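Local coordinates for protein putative oxidoreductase (Jannaschia sp., PDB 3C24) that is a putative oxidoreductase that probably binds a nicotinamide dinucleotide in its Rossmann-type domain, its substrate and reaction being unknown, at residues R26-I31 / L38-I43; S34-A39 / C169-S174. All blocks are in the same frame, centred on the assembly; numbering follows the deposited sequence.

Overall arrangement
Both contacts lie in the Rossmann-like part of the chain, on the same side of its centre, and their own centres are about 9 Å apart. Contact 1 (26-31 / 38-43) packs helix 22-33 on strand 37-41, the outermost strand of the sheet at that end. Contact 2 (34-39 / 169-174) joins the turn just before that strand to the C-terminal end of helix 160-172. They share L38 and A39. They also touch directly: I31 CD1 meets T171 CG2 at 3.7 Å, and K30 NZ lies 2.8 Å from S174 O, a probable hydrogen bond. Helix 22-33 thus meets strand 37-41 in contact 1 and also meets helix 160-172.

Contact 1 of 2, residues R26-I31 / L38-I43; sequences RITRKI and LAAIEI
L38 reaches from its strand toward the helix and puts its branched end against T28 and I31, one helical turn apart. Its CG is anti to the backbone N (chi1 173°), which carries both methyls over to T28. There CD2 comes to 3.5 Å from T28 CG2, with CD1 a little farther off. The two side chains cross at about a right angle and touch methyl to methyl.

I31 meets the base of the leucine as well as one methyl: its CG2 rests 3.9 Å from L38 CB and equally close to L38 CD1, the methyl that also faces T28. The CG1 branch leads away from the strand. A40 adds a smaller touch, its CB 4.1 Å from T28 CG2. That methyl of T28 therefore serves both L38 and A40.

The threonine is split by polarity. CG2 is anti to the backbone N and meets the strand, while OG1 is hydrogen-bonded to G24 O, with A19 O also near enough to share its proton. No hydrogen bond joins the two segments, and the contact is apolar.

The helix and strand axes run nearly antiparallel, at 159° and 9.1 Å apart. This is the second half of the beta-alpha-beta unit 13-17, 22-33, 37-41. I16 of the adjoining strand 13-17 touches T28, I31 and L38. L51 of helix 45-53 touches T28 and A40, and helix 160-172 packs against I31.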
loop_
_atom_site.group_PDB
_atom_site.type_symbol
_atom_site.label_atom_id
_atom_site.label_comp_id
_atom_site.label_asym_id
_atom_site.label_seq_id
_atom_site.Cartn_x
_atom_site.Cartn_y
_atom_site.Cartn_z
ATOM N N ARG A 26 -6.218 25.228 -4.662
ATOM C CA ARG A 26 -6.280 24.708 -3.287
ATOM C C ARG A 26 -5.352 25.470 -2.359
ATOM O O ARG A 26 -5.721 25.840 -1.258
ATOM C CB ARG A 26 -5.946 23.218 -3.245
ATOM C CG ARG A 26 -7.043 22.307 -3.818
ATOM C CD ARG A 26 -6.483 20.840 -3.937
ATOM N N ILE A 27 -4.122 25.649 -2.814
ATOM C CA ILE A 27 -3.109 26.353 -2.014
ATOM C C ILE A 27 -3.416 27.848 -1.865
ATOM O O ILE A 27 -3.156 28.458 -0.824
ATOM C CB ILE A 27 -1.644 26.093 -2.470
ATOM C CG1 ILE A 27 -1.354 26.601 -3.866
ATOM C CG2 ILE A 27 -1.270 24.632 -2.306
ATOM C CD1 ILE A 27 0.060 26.153 -4.348
ATOM N N THR A 28 -4.006 28.422 -2.911
ATOM C CA THR A 28 -4.389 29.822 -2.910
ATOM C C THR A 28 -5.486 30.047 -1.877
ATOM O O THR A 28 -5.450 31.015 -1.105
ATOM C CB THR A 28 -4.820 30.286 -4.311
ATOM O OG1 THR A 28 -3.714 30.122 -5.217
ATOM C CG2 THR A 28 -5.256 31.706 -4.305
ATOM N N ARG A 29 -6.454 29.120 -1.826
ATOM C CA ARG A 29 -7.525 29.212 -0.817
ATOM C C ARG A 29 -6.907 29.162 0.593
ATOM O O ARG A 29 -7.265 29.938 1.470
ATOM C CB ARG A 29 -8.583 28.126 -0.972
ATOM C CG ARG A 29 -9.511 27.995 0.240
ATOM C CD ARG A 29 -10.593 26.936 -0.025
ATOM N NE ARG A 29 -11.781 27.581 -0.517
ATOM C CZ ARG A 29 -12.658 27.048 -1.358
ATOM N NH1 ARG A 29 -12.472 25.838 -1.853
ATOM N NH2 ARG A 29 -13.714 27.758 -1.731
ATOM N N LYS A 30 -5.945 28.272 0.779
ATOM C CA LYS A 30 -5.293 28.169 2.091
ATOM C C LYS A 30 -4.631 29.475 2.487
ATOM O O LYS A 30 -4.743 29.934 3.638
ATOM C CB LYS A 30 -4.239 27.047 2.121
ATOM C CG LYS A 30 -4.770 25.621 1.996
ATOM C CD LYS A 30 -5.365 25.129 3.270
ATOM C CE LYS A 30 -5.771 23.624 3.206
ATOM N NZ LYS A 30 -6.246 23.035 4.515
ATOM N N ILE A 31 -3.922 30.092 1.548
ATOM C CA ILE A 31 -3.254 31.371 1.837
ATOM C C ILE A 31 -4.284 32.463 2.066
ATOM O O ILE A 31 -4.175 33.254 3.027
ATOM C CB ILE A 31 -2.262 31.782 0.713
ATOM C CG1 ILE A 31 -1.099 30.788 0.687
ATOM C CG2 ILE A 31 -1.696 33.194 0.882
ATOM C CD1 ILE A 31 -0.264 30.640 2.023
ATOM N N LEU A 38 -2.318 37.578 0.396
ATOM C CA LEU A 38 -2.271 36.908 -0.892
ATOM C C LEU A 38 -2.245 37.802 -2.098
ATOM O O LEU A 38 -2.955 38.798 -2.172
ATOM C CB LEU A 38 -3.525 36.009 -1.044
ATOM C CG LEU A 38 -3.755 35.327 -2.404
ATOM C CD1 LEU A 38 -2.725 34.256 -2.727
ATOM C CD2 LEU A 38 -5.172 34.715 -2.471
ATOM N N ALA A 39 -1.439 37.406 -3.064
ATOM C CA ALA A 39 -1.479 37.967 -4.427
ATOM C C ALA A 39 -1.638 36.792 -5.387
ATOM O O ALA A 39 -0.676 36.093 -5.666
ATOM C CB ALA A 39 -0.239 38.786 -4.787
ATOM N N ALA A 40 -2.875 36.601 -5.876
ATOM C CA ALA A 40 -3.213 35.480 -6.763
ATOM C C ALA A 40 -2.959 35.872 -8.175
ATOM O O ALA A 40 -3.715 36.674 -8.741
ATOM C CB ALA A 40 -4.661 35.020 -6.590
ATOM N N ILE A 41 -1.926 35.259 -8.743
ATOM C CA ILE A 41 -1.498 35.552 -10.129
ATOM C C ILE A 41 -1.980 34.455 -11.070
ATOM O O ILE A 41 -1.578 33.294 -11.010
ATOM C CB ILE A 41 0.060 35.729 -10.250
ATOM C CG1 ILE A 41 0.608 36.535 -9.043
ATOM C CG2 ILE A 41 0.451 36.303 -11.677
ATOM C CD1 ILE A 41 0.017 37.912 -8.891
ATOM N N GLU A 42 -2.852 34.856 -11.983
ATOM C CA GLU A 42 -3.478 33.907 -12.904
ATOM C C GLU A 42 -3.931 34.597 -14.155
ATOM O O GLU A 42 -4.732 35.497 -14.078
ATOM C CB GLU A 42 -4.714 33.278 -12.268
ATOM C CG GLU A 42 -5.414 32.260 -13.156
ATOM C CD GLU A 42 -4.487 31.166 -13.589
ATOM O OE1 GLU A 42 -4.085 30.332 -12.734
ATOM O OE2 GLU A 42 -4.119 31.120 -14.792
ATOM N N ILE A 43 -3.393 34.150 -15.268
ATOM C CA ILE A 43 -3.703 34.765 -16.558
ATOM C C ILE A 43 -4.711 33.958 -17.333
ATOM O O ILE A 43 -5.372 34.512 -18.210
ATOM C CB ILE A 43 -2.433 35.016 -17.463
ATOM C CG1 ILE A 43 -1.755 33.696 -17.844
ATOM C CG2 ILE A 43 -1.457 35.963 -16.794
#

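Contact 2 of 2, residues S34-A39 / C169-S174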
loop_
_atom_site.group_PDB
_atom_site.type_symbol
_atom_site.label_atom_id
_atom_site.label_comp_id
_atom_site.label_asym_id
_atom_site.label_seq_id
_atom_site.Cartn_x
_atom_site.Cartn_y
_atom_site.Cartn_z
ATOM N N SER A 34 -5.618 32.338 5.430
ATOM C CA SER A 34 -4.597 32.528 6.487
ATOM C C SER A 34 -4.354 34.001 6.785
ATOM O O SER A 34 -4.962 34.895 6.176
ATOM C CB SER A 34 -3.262 31.914 6.089
ATOM O OG SER A 34 -2.531 32.768 5.215
ATOM N N ALA A 35 -3.414 34.242 7.703
ATOM C CA ALA A 35 -3.020 35.617 8.126
ATOM C C ALA A 35 -2.051 36.239 7.123
ATOM O O ALA A 35 -1.842 37.427 7.080
ATOM C CB ALA A 35 -2.386 35.610 9.502
ATOM N N HIS A 36 -1.523 35.400 6.234
ATOM C CA HIS A 36 -0.663 35.913 5.179
ATOM C C HIS A 36 -1.464 36.682 4.146
ATOM O O HIS A 36 -2.663 36.457 3.995
ATOM C CB HIS A 36 0.090 34.764 4.510
ATOM C CG HIS A 36 1.104 34.144 5.399
ATOM N ND1 HIS A 36 2.149 34.875 5.922
ATOM C CD2 HIS A 36 1.248 32.881 5.882
ATOM C CE1 HIS A 36 2.880 34.095 6.701
ATOM N NE2 HIS A 36 2.365 32.880 6.686
ATOM N N HIS A 37 -0.797 37.591 3.449
ATOM C CA HIS A 37 -1.430 38.442 2.429
ATOM C C HIS A 37 -1.223 37.831 1.084
ATOM O O HIS A 37 -0.132 37.604 0.663
ATOM C CB HIS A 37 -0.891 39.877 2.425
ATOM C CG HIS A 37 -0.948 40.523 3.765
ATOM N ND1 HIS A 37 -2.133 40.696 4.444
ATOM C CD2 HIS A 37 0.032 40.976 4.585
ATOM C CE1 HIS A 37 -1.883 41.249 5.618
ATOM N NE2 HIS A 37 -0.577 41.427 5.728
ATOM N N LEU A 38 -2.318 37.578 0.396
ATOM C CA LEU A 38 -2.271 36.908 -0.892
ATOM C C LEU A 38 -2.245 37.802 -2.098
ATOM O O LEU A 38 -2.955 38.798 -2.172
ATOM C CB LEU A 38 -3.525 36.009 -1.044
ATOM C CG LEU A 38 -3.755 35.327 -2.404
ATOM C CD1 LEU A 38 -2.725 34.256 -2.727
ATOM C CD2 LEU A 38 -5.172 34.715 -2.471
ATOM N N ALA A 39 -1.439 37.406 -3.064
ATOM C CA ALA A 39 -1.479 37.967 -4.427
ATOM C C ALA A 39 -1.638 36.792 -5.387
ATOM O O ALA A 39 -0.676 36.093 -5.666
ATOM C CB ALA A 39 -0.239 38.786 -4.787
ATOM N N CYS A 169 4.700 26.705 3.577
ATOM C CA CYS A 169 4.328 25.324 3.189
ATOM C C CYS A 169 3.350 24.696 4.157
ATOM O O CYS A 169 2.423 23.985 3.750
ATOM C CB CYS A 169 5.562 24.423 3.059
ATOM S SG CYS A 169 6.583 24.858 1.650
ATOM N N GLU A 170 3.534 24.987 5.438
ATOM C CA GLU A 170 2.644 24.452 6.487
ATOM C C GLU A 170 1.230 25.041 6.378
ATOM O O GLU A 170 0.198 24.392 6.705
ATOM C CB GLU A 170 3.232 24.707 7.855
ATOM C CG GLU A 170 4.381 23.801 8.196
ATOM C CD GLU A 170 5.198 24.283 9.390
ATOM O OE1 GLU A 170 4.764 25.241 10.046
ATOM O OE2 GLU A 170 6.276 23.708 9.648
ATOM N N THR A 171 1.172 26.250 5.844
ATOM C CA THR A 171 -0.103 26.942 5.624
ATOM C C THR A 171 -0.759 26.369 4.367
ATOM O O THR A 171 -1.948 26.042 4.368
ATOM C CB THR A 171 0.089 28.442 5.420
ATOM O OG1 THR A 171 0.851 28.962 6.504
ATOM C CG2 THR A 171 -1.272 29.163 5.229
HETATM N N MSE A 172 0.026 26.205 3.295
HETATM C CA MSE A 172 -0.521 25.703 2.029
HETATM C C MSE A 172 -1.039 24.279 2.075
HETATM O O MSE A 172 -2.018 23.925 1.360
HETATM C CB MSE A 172 0.506 25.838 0.896
HETATM C CG MSE A 172 0.848 27.245 0.610
HETATM SE SE MSE A 172 2.039 27.313 -0.983
HETATM C CE MSE A 172 3.476 26.305 -0.360
ATOM N N TRP A 173 -0.420 23.488 2.940
ATOM C CA TRP A 173 -0.670 22.050 2.981
ATOM C C TRP A 173 -1.237 21.554 4.287
ATOM O O TRP A 173 -1.195 20.352 4.580
ATOM C CB TRP A 173 0.622 21.283 2.647
ATOM C CG TRP A 173 1.086 21.517 1.228
ATOM C CD1 TRP A 173 0.309 21.601 0.154
ATOM C CD2 TRP A 173 2.449 21.605 0.760
ATOM N NE1 TRP A 173 1.068 21.783 -0.975
ATOM C CE2 TRP A 173 2.387 21.788 -0.630
ATOM C CE3 TRP A 173 3.704 21.566 1.382
ATOM C CZ2 TRP A 173 3.521 21.932 -1.418
ATOM C CZ3 TRP A 173 4.852 21.699 0.587
ATOM C CH2 TRP A 173 4.739 21.888 -0.803
ATOM N N SER A 174 -1.794 22.497 5.057
ATOM C CA SER A 174 -2.413 22.186 6.367
ATOM C C SER A 174 -3.547 21.184 6.194
ATOM O O SER A 174 -4.261 21.251 5.227
ATOM C CB SER A 174 -2.947 23.428 7.082
ATOM O OG SER A 174 -4.015 23.981 6.361
#
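An ST turn at S34 begins this contact, in the short connection between helix 22-33 and strand 37-41. S34 OG accepts a hydrogen bond from H36 N at 3.0 Å, with an N-H...O angle of 143°. The same hydroxyl is hydrogen-bonded to I31 O in the last part of the helix. With chi1 at 81°, OG lies between the backbone N and the carbonyl carbon, where it can reach both H36 N and I31 O.

T171, near the end of helix 160-172, faces both S34 and H36 with its two branches. Its methyl CG2 meets S34 CB at 3.5 Å and lies 3.8 Å from S34 OG. Its hydroxyl OG1 sits 4.0 Å from H36 CD2, at the edge of the imidazole and in its plane. That approach is too long to be more than a touch, and no hydrogen bond crosses between the segments. T171 OG1 is instead hydrogen-bonded to D167 O, one turn back in its own helix.

The H36 ring has a polar partner at each nitrogen. ND1 is hydrogen-bonded to K12 N and NE2 to D167 OD2, which is likely to fix the rotation of the ring. D167 thus ties the histidine to helix 160-172.

Replacing S34 by an alanine removes the hydroxyl, and H36 N and I31 O would probably lose their common partner, leaving the turn less firmly held, though the CB touch on T171 would remain.

The arrangement is a helix-to-strand connection of a Rossmann-like beta-alpha-beta unit, closed by an ST turn and packed on a helix from much later in the chain.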